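Local coordinates for protein ofchtiv-allosamidin (Ostrinia furnacalis, PDB 6JMB) that probably hydrolyses chitin as a group IV insect chitinase of glycosyl hydrolase family 18, and here holds the inhibitor allosamidin, at residues 289-292 and 293-297; 256-259 and 260-263; 364-367 and 368-372; 27-30 and 31-34. All coordinates share one frame; numbering follows the deposited sequence. Where two conformers were deposited one is given.

Contact 1: residues 289-292 and 293-297; sequences FCYI and LQQES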
loop_
_atom_site.group_PDB
_atom_site.type_symbol
_atom_site.label_atom_id
_atom_site.label_comp_id
_atom_site.label_asym_id
_atom_site.label_seq_id
_atom_site.Cartn_x
_atom_site.Cartn_y
_atom_site.Cartn_z
ATOM N N PHE A 289 -7.709 10.849 -11.739
ATOM C CA PHE A 289 -6.761 11.570 -12.576
ATOM C C PHE A 289 -6.826 11.144 -14.035
ATOM O O PHE A 289 -6.669 11.985 -14.931
ATOM C CB PHE A 289 -5.333 11.488 -12.040
ATOM C CG PHE A 289 -4.451 12.562 -12.606
ATOM C CD1 PHE A 289 -4.790 13.895 -12.420
ATOM C CD2 PHE A 289 -3.328 12.250 -13.356
ATOM C CE1 PHE A 289 -4.016 14.909 -12.959
ATOM C CE2 PHE A 289 -2.532 13.263 -13.897
ATOM C CZ PHE A 289 -2.884 14.597 -13.694
ATOM N N CYS A 290 -7.056 9.857 -14.309
ATOM C CA CYS A 290 -7.230 9.461 -15.700
ATOM C C CYS A 290 -8.421 10.178 -16.317
ATOM O O CYS A 290 -8.377 10.581 -17.486
ATOM C CB CYS A 290 -7.328 7.936 -15.833
ATOM S SG CYS A 290 -8.873 7.107 -15.327
ATOM N N TYR A 291 -9.481 10.383 -15.537
ATOM C CA TYR A 291 -10.636 11.106 -16.048
ATOM C C TYR A 291 -10.297 12.569 -16.301
ATOM O O TYR A 291 -10.657 13.124 -17.347
ATOM C CB TYR A 291 -11.800 10.976 -15.072
ATOM C CG TYR A 291 -13.075 11.588 -15.587
ATOM C CD1 TYR A 291 -13.840 10.940 -16.547
ATOM C CD2 TYR A 291 -13.506 12.821 -15.121
ATOM C CE1 TYR A 291 -15.010 11.508 -17.024
ATOM C CE2 TYR A 291 -14.669 13.395 -15.591
ATOM C CZ TYR A 291 -15.414 12.735 -16.539
ATOM O OH TYR A 291 -16.575 13.308 -17.005
ATOM N N ILE A 292 -9.601 13.203 -15.355
ATOM C CA ILE A 292 -9.159 14.587 -15.526
ATOM C C ILE A 292 -8.341 14.739 -16.808
ATOM O O ILE A 292 -8.570 15.659 -17.608
ATOM C CB ILE A 292 -8.391 15.052 -14.273
ATOM C CG1 ILE A 292 -9.385 15.404 -13.158
ATOM C CG2 ILE A 292 -7.482 16.233 -14.593
ATOM C CD1 ILE A 292 -8.773 15.492 -11.771
ATOM N N LEU A 293 -7.392 13.829 -17.039
ATOM C CA LEU A 293 -6.562 13.911 -18.241
ATOM C C LEU A 293 -7.397 13.719 -19.500
ATOM O O LEU A 293 -7.176 14.393 -20.511
ATOM C CB LEU A 293 -5.459 12.856 -18.186
ATOM C CG LEU A 293 -4.367 13.075 -17.148
ATOM C CD1 LEU A 293 -3.408 11.897 -17.187
ATOM C CD2 LEU A 293 -3.644 14.385 -17.415
ATOM N N GLN A 294 -8.350 12.791 -19.459
ATOM C CA GLN A 294 -9.211 12.545 -20.609
ATOM C C GLN A 294 -10.079 13.759 -20.937
ATOM O O GLN A 294 -10.360 14.017 -22.113
ATOM C CB GLN A 294 -10.072 11.322 -20.321
ATOM C CG GLN A 294 -11.062 10.950 -21.394
ATOM C CD GLN A 294 -11.880 9.750 -20.988
ATOM O OE1 GLN A 294 -11.535 8.617 -21.310
ATOM N NE2 GLN A 294 -12.956 9.988 -20.250
ATOM N N GLN A 295 -10.505 14.514 -19.929
ATOM C CA GLN A 295 -11.453 15.602 -20.128
ATOM C C GLN A 295 -10.809 16.962 -20.370
ATOM O O GLN A 295 -11.491 17.873 -20.858
ATOM C CB GLN A 295 -12.445 15.697 -18.960
ATOM C CG GLN A 295 -13.276 14.440 -18.728
ATOM C CD GLN A 295 -14.095 14.054 -19.949
ATOM O OE1 GLN A 295 -13.891 12.992 -20.541
ATOM N NE2 GLN A 295 -15.034 14.919 -20.328
ATOM N N GLU A 296 -9.538 17.136 -20.026
ATOM C CA GLU A 296 -8.862 18.435 -20.135
ATOM C C GLU A 296 -7.608 18.248 -20.981
ATOM O O GLU A 296 -6.582 17.781 -20.479
ATOM C CB GLU A 296 -8.527 19.027 -18.776
ATOM C CG GLU A 296 -7.762 20.324 -18.857
ATOM C CD GLU A 296 -8.407 21.339 -19.795
ATOM O OE1 GLU A 296 -9.529 21.802 -19.505
ATOM O OE2 GLU A 296 -7.800 21.654 -20.840
ATOM N N SER A 297 -7.687 18.659 -22.244
ATOM C CA SER A 297 -6.585 18.446 -23.181
ATOM C C SER A 297 -5.354 19.303 -22.903
ATOM O O SER A 297 -4.294 19.020 -23.468
ATOM C CB SER A 297 -7.051 18.666 -24.626
ATOM O OG SER A 297 -7.408 20.020 -24.843
#
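Q295 lays its CG over one face of the Y291 ring, 3.6 Å from the ring centroid, in a CH-pi contact displaced toward the rim, with Y291 CZ the nearest ring atom. A bend at chi2 (-59°) carries CD on toward the hydroxyl end, 3.9 Å from Y291 OH, and the amide runs nearly parallel to the ring, the planes 11° apart. Its OE1 accepts a bond of 3.2 Å from Q294 NE2, which also reaches the carbonyl of L355. Four residues apart in the same way, L293 places CG over a face of the F289 ring, while L293 CD1 packs 3.7 Å from F289 CE2. W299 and F321 meet F289 edge-to-face, and C290 is tied to C356 by a disulfide. Beneath these side chains helix 286-295 reaches its end: Q295 N binds Y291 O at 2.9 Å, and the last turn closes with E296 N on I292 O at 3.0 Å before E296 departs from helical geometry. The helix thus uses CH-pi packing twice, with a leucine against the buried ring and, on the exposed ring, the aliphatic part of a glutamine whose amide oxygen still takes a hydrogen bond from Q294.

Contact 2: residues 256-259 and 260-263; sequences LSDP and SVNA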
loop_
_atom_site.group_PDB
_atom_site.type_symbol
_atom_site.label_atom_id
_atom_site.label_comp_id
_atom_site.label_asym_id
_atom_site.label_seq_id
_atom_site.Cartn_x
_atom_site.Cartn_y
_atom_site.Cartn_z
ATOM N N LEU A 256 3.778 23.800 -8.298
ATOM C CA LEU A 256 5.116 24.211 -8.700
ATOM C C LEU A 256 5.447 25.599 -8.165
ATOM O O LEU A 256 4.581 26.468 -8.039
ATOM C CB LEU A 256 5.215 24.238 -10.221
ATOM C CG LEU A 256 5.175 22.876 -10.913
ATOM C CD1 LEU A 256 4.955 23.049 -12.415
ATOM C CD2 LEU A 256 6.453 22.093 -10.628
ATOM N N SER A 257 6.727 25.804 -7.840
ATOM C CA SER A 257 7.180 27.148 -7.500
ATOM C C SER A 257 7.164 28.060 -8.719
ATOM O O SER A 257 6.804 29.237 -8.614
ATOM C CB SER A 257 8.578 27.099 -6.895
ATOM O OG SER A 257 8.582 26.350 -5.693
ATOM N N ASP A 258 7.551 27.533 -9.883
ATOM C CA ASP A 258 7.568 28.258 -11.147
ATOM C C ASP A 258 7.031 27.310 -12.211
ATOM O O ASP A 258 7.669 26.294 -12.508
ATOM C CB ASP A 258 9.003 28.687 -11.474
ATOM C CG ASP A 258 9.100 29.572 -12.715
ATOM O OD1 ASP A 258 8.254 29.452 -13.627
ATOM O OD2 ASP A 258 10.055 30.379 -12.792
ATOM N N PRO A 259 5.865 27.603 -12.793
ATOM C CA PRO A 259 5.283 26.683 -13.786
ATOM C C PRO A 259 6.165 26.410 -14.990
ATOM O O PRO A 259 5.975 25.377 -15.646
ATOM C CB PRO A 259 3.974 27.380 -14.192
ATOM C CG PRO A 259 3.620 28.217 -12.997
ATOM C CD PRO A 259 4.944 28.699 -12.440
ATOM N N SER A 260 7.113 27.293 -15.318
ATOM C CA SER A 260 7.987 27.024 -16.453
ATOM C C SER A 260 9.084 26.020 -16.129
ATOM O O SER A 260 9.797 25.590 -17.041
ATOM C CB SER A 260 8.594 28.321 -16.992
ATOM O OG SER A 260 9.464 28.909 -16.042
ATOM N N VAL A 261 9.245 25.647 -14.863
ATOM C CA VAL A 261 10.236 24.660 -14.444
ATOM C C VAL A 261 9.441 23.473 -13.916
ATOM O O VAL A 261 8.999 23.471 -12.760
ATOM C CB VAL A 261 11.201 25.221 -13.397
ATOM C CG1 VAL A 261 12.255 24.196 -13.054
ATOM C CG2 VAL A 261 11.857 26.499 -13.933
ATOM N N ASN A 262 9.220 22.476 -14.780
ATOM C CA ASN A 262 8.183 21.476 -14.551
ATOM C C ASN A 262 8.690 20.049 -14.737
ATOM O O ASN A 262 7.887 19.122 -14.894
ATOM C CB ASN A 262 6.974 21.756 -15.452
ATOM C CG ASN A 262 7.383 22.042 -16.888
ATOM O OD1 ASN A 262 8.245 21.364 -17.445
ATOM N ND2 ASN A 262 6.773 23.056 -17.488
ATOM N N ALA A 263 10.002 19.850 -14.729
ATOM C CA ALA A 263 10.559 18.515 -14.728
ATOM C C ALA A 263 10.380 17.899 -13.342
ATOM O O ALA A 263 10.090 18.598 -12.367
ATOM C CB ALA A 263 12.046 18.587 -15.076
HETATM O O HOH W 1 9.289 24.998 -10.157
#
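The carboxylate of D258 receives two donors from S260 at one oxygen, both from the same face of its plane. S260 OG lies 2.8 Å from D258 OD1, approaching from well above the carboxylate (50° out of plane), whereas S260 N meets D258 OD1 at 3.0 Å on the anti side, closer to that plane. The amide of N262 is the other flat group: its ND2 donates to P259 O at 3.1 Å, lying in the carbonyl plane of P259, although that oxygen is tilted 29° out of the amide plane of N262. Two side chains adopt torsions that place a polar group between the backbone N and the carbonyl carbon. In S260 this turns the hydroxyl back onto the aspartate, and in N262 (chi1 47°) it swings the amide over to the proline carbonyl.

The bond from S260 N closes an Asx turn, and it overlaps a type I beta turn running from D258 to V261, whose V261 N binds D258 O at 2.9 Å. Both turns belong to the loop leaving strand 243-256, a position consistent with the insertion domain that many family 18 chitinases carry between the seventh and eighth barrel strands. Across the mouth of the loop, a water accepts from D258 N at 3.1 Å and is also hydrogen-bonded to V261 O. L256 packs against the far end of the loop by van der Waals contact, its CD2 3.6 Å from V261 O and its CD1 against N262 CB. Farther on, N262 O takes a bond from the indole NE1 of W318, and P259 packs on Y316.

Contact 3: residues 364-367 and 368-372; sequences LNTI and NTVLA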
loop_
_atom_site.group_PDB
_atom_site.type_symbol
_atom_site.label_atom_id
_atom_site.label_comp_id
_atom_site.label_asym_id
_atom_site.label_seq_id
_atom_site.Cartn_x
_atom_site.Cartn_y
_atom_site.Cartn_z
ATOM N N LEU A 364 -5.552 -3.094 -12.310
ATOM C CA LEU A 364 -5.592 -4.417 -11.703
ATOM C C LEU A 364 -5.552 -5.515 -12.761
ATOM O O LEU A 364 -4.860 -6.527 -12.588
ATOM C CB LEU A 364 -6.827 -4.529 -10.811
ATOM C CG LEU A 364 -6.933 -5.758 -9.909
ATOM C CD1 LEU A 364 -5.659 -6.003 -9.119
ATOM C CD2 LEU A 364 -8.112 -5.585 -8.970
ATOM N N ASN A 365 -6.266 -5.329 -13.876
ATOM C CA ASN A 365 -6.166 -6.291 -14.972
ATOM C C ASN A 365 -4.748 -6.353 -15.525
ATOM O O ASN A 365 -4.250 -7.438 -15.850
ATOM C CB ASN A 365 -7.170 -5.959 -16.077
ATOM C CG ASN A 365 -8.531 -6.565 -15.823
ATOM O OD1 ASN A 365 -8.697 -7.788 -15.853
ATOM N ND2 ASN A 365 -9.517 -5.716 -15.571
ATOM N N THR A 366 -4.073 -5.204 -15.617
ATOM C CA THR A 366 -2.686 -5.200 -16.077
ATOM C C THR A 366 -1.806 -6.053 -15.169
ATOM O O THR A 366 -0.997 -6.858 -15.648
ATOM C CB THR A 366 -2.159 -3.765 -16.149
ATOM O OG1 THR A 366 -2.897 -3.036 -17.136
ATOM C CG2 THR A 366 -0.688 -3.758 -16.536
ATOM N N ILE A 367 -1.951 -5.891 -13.853
ATOM C CA ILE A 367 -1.166 -6.686 -12.911
ATOM C C ILE A 367 -1.399 -8.173 -13.142
ATOM O O ILE A 367 -0.448 -8.962 -13.240
ATOM C CB ILE A 367 -1.497 -6.280 -11.464
ATOM C CG1 ILE A 367 -0.998 -4.866 -11.188
ATOM C CG2 ILE A 367 -0.873 -7.263 -10.487
ATOM C CD1 ILE A 367 -1.576 -4.260 -9.920
ATOM N N ASN A 368 -2.668 -8.575 -13.243
ATOM C CA ASN A 368 -2.985 -9.990 -13.407
ATOM C C ASN A 368 -2.437 -10.524 -14.725
ATOM O O ASN A 368 -1.897 -11.636 -14.776
ATOM C CB ASN A 368 -4.499 -10.190 -13.323
ATOM C CG ASN A 368 -4.998 -10.249 -11.889
ATOM O OD1 ASN A 368 -5.076 -11.324 -11.295
ATOM N ND2 ASN A 368 -5.336 -9.096 -11.325
ATOM N N THR A 369 -2.557 -9.736 -15.795
ATOM C CA THR A 369 -2.108 -10.160 -17.117
ATOM C C THR A 369 -0.595 -10.335 -17.157
ATOM O O THR A 369 -0.087 -11.354 -17.640
ATOM C CB THR A 369 -2.560 -9.123 -18.149
ATOM O OG1 THR A 369 -3.986 -9.174 -18.280
ATOM C CG2 THR A 369 -1.922 -9.384 -19.501
ATOM N N VAL A 370 0.145 -9.356 -16.635
ATOM C CA VAL A 370 1.599 -9.437 -16.714
ATOM C C VAL A 370 2.154 -10.530 -15.804
ATOM O O VAL A 370 3.152 -11.181 -16.145
ATOM C CB VAL A 370 2.222 -8.053 -16.461
ATOM C CG1 VAL A 370 3.741 -8.125 -16.546
ATOM C CG2 VAL A 370 1.683 -7.053 -17.469
ATOM N N LEU A 371 1.528 -10.767 -14.644
ATOM C CA LEU A 371 1.943 -11.890 -13.806
ATOM C C LEU A 371 1.669 -13.224 -14.490
ATOM O O LEU A 371 2.496 -14.140 -14.428
ATOM C CB LEU A 371 1.236 -11.839 -12.452
ATOM C CG LEU A 371 1.738 -10.789 -11.465
ATOM C CD1 LEU A 371 0.845 -10.774 -10.239
ATOM C CD2 LEU A 371 3.172 -11.080 -11.061
ATOM N N ALA A 372 0.510 -13.359 -15.135
ATOM C CA ALA A 372 0.184 -14.616 -15.804
ATOM C C ALA A 372 1.104 -14.868 -16.988
ATOM O O ALA A 372 1.533 -16.006 -17.218
ATOM C CB ALA A 372 -1.275 -14.611 -16.255
#
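L364 and N368 meet one turn apart on helix 362-373, which follows the last strand of the TIM barrel, as the closing helix does in family 18 enzymes. Hydrogen bonds come first. Regular i to i+4 backbone bonds run through the segment, among them V370 N to T366 O and L371 N to I367 O. Two carbonyls also take a side-chain donor. L364 O is gripped by N368 N at 3.1 Å and by N368 ND2 at 2.9 Å, which arrive from opposite faces of its plane; the side-chain bond is nearly straight at 169°, and the oxygen lies close to the amide plane of N368. The same ND2 group donates to L32 O, so it links the helix to a neighbouring loop. A leucine in place of N368 would probably leave L32 O without this donor and L364 O with its backbone bond alone, weakening the link to the loop. N365 O is likewise shared, by T369 N at 2.9 Å and T369 OG1 at 3.0 Å.

Apolar packing joins the helix to its surroundings: I367 rests on V247 and F249 of strand 243-256, and V370 on V331 of the adjacent helix 324-336. The side chains of I367 and L371 run alongside each other in the same direction; with I367 CG2 anti to the backbone N, that methyl meets L371 CD1 at 3.9 Å.

Contact 4: residues 27-30 and 31-34; sequences DIDP and FLCT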
loop_
_atom_site.group_PDB
_atom_site.type_symbol
_atom_site.label_atom_id
_atom_site.label_comp_id
_atom_site.label_asym_id
_atom_site.label_seq_id
_atom_site.Cartn_x
_atom_site.Cartn_y
_atom_site.Cartn_z
ATOM N N ASP A 27 -18.442 -3.609 -5.169
ATOM C CA ASP A 27 -17.679 -3.138 -6.316
ATOM C C ASP A 27 -16.400 -3.931 -6.533
ATOM O O ASP A 27 -15.758 -3.774 -7.576
ATOM C CB ASP A 27 -17.338 -1.657 -6.140
ATOM C CG ASP A 27 -18.532 -0.762 -6.380
ATOM O OD1 ASP A 27 -19.043 -0.757 -7.523
ATOM O OD2 ASP A 27 -18.976 -0.079 -5.440
ATOM N N ILE A 28 -16.021 -4.774 -5.581
ATOM C CA ILE A 28 -14.803 -5.568 -5.682
ATOM C C ILE A 28 -15.042 -6.734 -6.628
ATOM O O ILE A 28 -16.056 -7.435 -6.527
ATOM C CB ILE A 28 -14.386 -6.084 -4.298
ATOM C CG1 ILE A 28 -14.048 -4.913 -3.375
ATOM C CG2 ILE A 28 -13.213 -7.058 -4.418
ATOM C CD1 ILE A 28 -13.791 -5.316 -1.944
ATOM N N ASP A 29 -14.095 -6.950 -7.539
ATOM C CA ASP A 29 -14.078 -8.164 -8.340
ATOM C C ASP A 29 -13.183 -9.160 -7.620
ATOM O O ASP A 29 -11.952 -9.006 -7.652
ATOM C CB ASP A 29 -13.531 -7.876 -9.726
ATOM C CG ASP A 29 -13.679 -9.063 -10.662
ATOM O OD1 ASP A 29 -13.633 -10.217 -10.187
ATOM O OD2 ASP A 29 -13.850 -8.840 -11.873
ATOM N N PRO A 30 -13.735 -10.193 -6.985
ATOM C CA PRO A 30 -12.904 -11.089 -6.169
ATOM C C PRO A 30 -12.031 -12.035 -6.975
ATOM O O PRO A 30 -11.231 -12.760 -6.374
ATOM C CB PRO A 30 -13.935 -11.861 -5.343
ATOM C CG PRO A 30 -15.149 -11.894 -6.224
ATOM C CD PRO A 30 -15.155 -10.585 -6.981
ATOM N N PHE A 31 -12.163 -12.067 -8.300
ATOM C CA PHE A 31 -11.294 -12.898 -9.122
ATOM C C PHE A 31 -10.074 -12.155 -9.644
ATOM O O PHE A 31 -9.236 -12.765 -10.314
ATOM C CB PHE A 31 -12.083 -13.511 -10.281
ATOM C CG PHE A 31 -12.953 -14.660 -9.867
ATOM C CD1 PHE A 31 -12.396 -15.899 -9.601
ATOM C CD2 PHE A 31 -14.323 -14.499 -9.737
ATOM C CE1 PHE A 31 -13.191 -16.968 -9.221
ATOM C CE2 PHE A 31 -15.123 -15.566 -9.350
ATOM C CZ PHE A 31 -14.549 -16.798 -9.096
ATOM N N LEU A 32 -9.948 -10.863 -9.362
ATOM C CA LEU A 32 -8.777 -10.101 -9.759
ATOM C C LEU A 32 -7.745 -10.002 -8.649
ATOM O O LEU A 32 -6.718 -9.342 -8.826
ATOM C CB LEU A 32 -9.184 -8.706 -10.238
ATOM C CG LEU A 32 -9.941 -8.665 -11.567
ATOM C CD1 LEU A 32 -10.337 -7.233 -11.920
ATOM C CD2 LEU A 32 -9.102 -9.289 -12.675
ATOM N N CYS A 33 -8.003 -10.639 -7.511
ATOM C CA CYS A 33 -7.078 -10.687 -6.391
ATOM C C CYS A 33 -6.976 -12.127 -5.914
ATOM O O CYS A 33 -7.918 -12.910 -6.069
ATOM C CB CYS A 33 -7.617 -9.849 -5.230
ATOM S SG CYS A 33 -8.154 -8.200 -5.712
ATOM N N THR A 34 -5.827 -12.480 -5.338
ATOM C CA THR A 34 -5.720 -13.724 -4.586
ATOM C C THR A 34 -5.893 -13.504 -3.095
ATOM O O THR A 34 -6.347 -14.409 -2.386
ATOM C CB THR A 34 -4.374 -14.417 -4.831
ATOM O OG1 THR A 34 -3.305 -13.560 -4.422
ATOM C CG2 THR A 34 -4.208 -14.750 -6.302
#
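D29 reaches across to F31 and L32 with every atom of its side chain. Its CB starts against the leucine, 3.9 Å from L32 CD1, and its CG lies 3.9 Å from L32 CG. With D29 CG anti to the backbone N (chi1 -172°), the carboxylate swings forward along the chain and its two oxygens divide the work. OD1 accepts from F31 N at 3.0 Å, met on the anti side and 24° out of the carboxylate plane. The same oxygen sits 3.6 Å from F31 CB, at the edge of the phenylalanine ring and near its plane; carboxylate and ring planes are almost perpendicular. OD2 instead rests on the leucine, 3.9 Å from L32 CD1. In the backbone, L32 N bonds to D29 O at 3.2 Å, coming from above the carbonyl plane. An alanine in place of D29 is likely to leave F31 N without its side-chain acceptor and to open a gap beside L32 where the carboxylate had packed, so that the turn would be less firmly set. Next along the chain, C33 is joined by a disulfide to C8 of strand 5-11, and P30 O takes a bond from N73 ND2. An Asx turn overlapping a type I beta turn through an Asp-Pro pair thus leads the chain into strand 35-43, the second parallel strand of the TIM barrel.

How the contacts relate
Contacts 3 and 4 form a touching pair, their centres 12 Å apart although the chain separates them by more than 300 residues. N365 OD1 packs 3.5 Å from L32 CD2, and L364 CD2 lies 4.2 Å from C33 SG, so the closing helix of the barrel rests on the loop before its second strand. Neither touches the inhibitor: the side chains of I367 and C33 are about 12 and 13 Å from allosamizoline. Contacts 1 and 2 occupy the region between strands 243-256 and 341-345, with centres 20 Å apart and no touch. F289 of contact 1 is about 12 Å from a bound N-acetylallosamine unit, while contact 2 lies 40 Å from contact 4, centre to centre.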